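PDB 1U53: secreted protein ASP-2 from Necator americanus, which is a secreted hookworm protein of the pathogenesis-related-1 (CAP) family, a vaccine antigen whose biochemical role is not firmly established. Local coordinates for residues Q18-M23 against C148-C153. Sequence-based numbering, arbitrary orientation.
Sequences QKFLEM and CYVEAC. Unlike the reference sequence in segment 18-23: Met-23 (reference Leu).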
loop_
_atom_site.group_PDB
_atom_site.type_symbol
_atom_site.label_atom_id
_atom_site.label_comp_id
_atom_site.label_asym_id
_atom_site.label_seq_id
_atom_site.Cartn_x
_atom_site.Cartn_y
_atom_site.Cartn_z
ATOM N N GLN A 18 5.565 -3.925 11.577
ATOM C CA GLN A 18 6.152 -5.024 10.827
ATOM C C GLN A 18 5.130 -5.666 9.925
ATOM O O GLN A 18 5.432 -5.987 8.782
ATOM C CB GLN A 18 6.742 -6.065 11.786
ATOM C CG GLN A 18 7.980 -5.502 12.492
ATOM C CD GLN A 18 8.641 -6.499 13.447
ATOM O OE1 GLN A 18 8.037 -7.491 13.859
ATOM N NE2 GLN A 18 9.890 -6.230 13.796
ATOM N N LYS A 19 3.903 -5.821 10.420
ATOM C CA LYS A 19 2.873 -6.470 9.603
ATOM C C LYS A 19 2.588 -5.649 8.369
ATOM O O LYS A 19 2.527 -6.170 7.254
ATOM C CB LYS A 19 1.606 -6.706 10.438
ATOM C CG LYS A 19 0.504 -7.478 9.732
ATOM C CD LYS A 19 0.991 -8.884 9.406
ATOM C CE LYS A 19 -0.078 -9.750 8.835
ATOM N NZ LYS A 19 0.564 -11.033 8.366
ATOM N N PHE A 20 2.460 -4.342 8.553
ATOM C CA PHE A 20 2.181 -3.480 7.387
ATOM C C PHE A 20 3.291 -3.579 6.348
ATOM O O PHE A 20 3.036 -3.793 5.181
ATOM C CB PHE A 20 2.050 -2.002 7.805
ATOM C CG PHE A 20 0.664 -1.611 8.225
ATOM C CD1 PHE A 20 -0.419 -1.747 7.347
ATOM C CD2 PHE A 20 0.425 -1.125 9.495
ATOM C CE1 PHE A 20 -1.753 -1.367 7.769
ATOM C CE2 PHE A 20 -0.888 -0.731 9.898
ATOM C CZ PHE A 20 -1.948 -0.870 9.029
ATOM N N LEU A 21 4.551 -3.443 6.785
ATOM C CA LEU A 21 5.638 -3.452 5.830
ATOM C C LEU A 21 5.788 -4.843 5.162
ATOM O O LEU A 21 5.910 -4.952 3.927
ATOM C CB LEU A 21 6.959 -3.076 6.529
ATOM C CG LEU A 21 8.111 -2.943 5.544
ATOM C CD1 LEU A 21 7.933 -1.744 4.546
ATOM C CD2 LEU A 21 9.422 -2.841 6.279
ATOM N N GLU A 22 5.756 -5.909 5.957
ATOM C CA GLU A 22 5.917 -7.257 5.350
ATOM C C GLU A 22 4.804 -7.613 4.371
ATOM O O GLU A 22 5.092 -8.152 3.282
ATOM C CB GLU A 22 5.988 -8.299 6.466
ATOM C CG GLU A 22 7.281 -8.084 7.230
ATOM C CD GLU A 22 7.398 -8.940 8.439
ATOM O OE1 GLU A 22 6.543 -9.841 8.594
ATOM O OE2 GLU A 22 8.347 -8.685 9.233
ATOM N N MET A 23 3.561 -7.309 4.745
ATOM C CA MET A 23 2.400 -7.535 3.880
ATOM C C MET A 23 2.535 -6.723 2.618
ATOM O O MET A 23 2.277 -7.199 1.525
ATOM C CB MET A 23 1.099 -7.087 4.536
ATOM C CG MET A 23 0.725 -7.818 5.698
ATOM S SD MET A 23 -0.712 -8.880 5.505
ATOM C CE MET A 23 -1.686 -8.584 4.116
ATOM N N CYS A 148 2.269 3.884 8.651
ATOM C CA CYS A 148 0.847 3.755 8.943
ATOM C C CYS A 148 0.550 3.970 10.411
ATOM O O CYS A 148 1.431 3.884 11.246
ATOM C CB CYS A 148 0.391 2.322 8.580
ATOM S SG CYS A 148 0.903 1.757 6.935
ATOM N N TYR A 149 -0.725 4.161 10.713
ATOM C CA TYR A 149 -1.140 4.247 12.114
ATOM C C TYR A 149 -2.519 3.631 12.259
ATOM O O TYR A 149 -3.376 3.806 11.371
ATOM C CB TYR A 149 -1.130 5.706 12.572
ATOM C CG TYR A 149 -1.179 5.873 14.084
ATOM C CD1 TYR A 149 0.005 5.898 14.833
ATOM C CD2 TYR A 149 -2.402 5.968 14.757
ATOM C CE1 TYR A 149 -0.056 6.000 16.212
ATOM C CE2 TYR A 149 -2.457 6.079 16.122
ATOM C CZ TYR A 149 -1.288 6.106 16.851
ATOM O OH TYR A 149 -1.339 6.255 18.235
ATOM N N VAL A 150 -2.745 2.936 13.381
ATOM C CA VAL A 150 -4.036 2.319 13.740
ATOM C C VAL A 150 -4.489 2.954 15.023
ATOM O O VAL A 150 -3.734 2.956 16.038
ATOM C CB VAL A 150 -3.906 0.822 13.976
ATOM C CG1 VAL A 150 -5.255 0.200 14.346
ATOM C CG2 VAL A 150 -3.266 0.129 12.737
ATOM N N GLU A 151 -5.688 3.528 14.979
ATOM C CA GLU A 151 -6.257 4.212 16.138
ATOM C C GLU A 151 -7.520 3.526 16.593
ATOM O O GLU A 151 -8.408 3.269 15.791
ATOM C CB GLU A 151 -6.592 5.661 15.770
ATOM C CG GLU A 151 -7.197 6.508 16.925
ATOM C CD GLU A 151 -6.246 6.835 18.071
ATOM O OE1 GLU A 151 -5.113 6.325 18.103
ATOM O OE2 GLU A 151 -6.676 7.590 19.000
ATOM N N ALA A 152 -7.636 3.295 17.906
ATOM C CA ALA A 152 -8.871 2.758 18.446
ATOM C C ALA A 152 -9.752 3.916 18.794
ATOM O O ALA A 152 -9.614 4.497 19.884
ATOM C CB ALA A 152 -8.596 1.940 19.695
ATOM N N CYS A 153 -10.652 4.272 17.881
ATOM C CA CYS A 153 -11.543 5.383 18.117
ATOM C C CYS A 153 -12.737 4.890 18.893
ATOM O O CYS A 153 -12.870 3.691 19.161
ATOM C CB CYS A 153 -12.008 5.964 16.794
ATOM S SG CYS A 153 -10.679 6.579 15.777
#
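Phe-20 lays one face of its ring against Cys-148, and both atoms of the cysteine side chain rest on it. Cys-148 CB makes a CH-pi contact 3.7 Å from the ring centroid, over the CD2–CE2 side, while SG lies over the CG–CD1 side, 3.6 Å from Phe-20 CG. With SG anti to its own carbonyl carbon (chi1 -49°), Cys-148 brings its sulfur over the phenyl face. That sulfur lies 3.8 Å from the ring centroid and 18° off the normal, a sulfur-aromatic contact over the face. Val-150 comes in differently: its CG2 methyl meets the rim in the plane of the ring, 3.8 Å from Phe-20 CE2. Cys-148 and Val-150 alternate with Tyr-149, whose CB points away from the helix, so the same face of the strand supplies both partners. This is the alpha-beta-alpha sandwich of the CAP fold, with helix 14-32 packed on strand 145-152 of the central sheet; helix 57-67 covers Tyr-149 on the other side. No hydrogen bond links the two segments. The Cys-148 sulfur is tied to Cys-161 on the neighbouring strand 157-164, a bond that probably helps hold it above the ring. Val-159, Ala-101 and Ser-105 also touch this phenyl group.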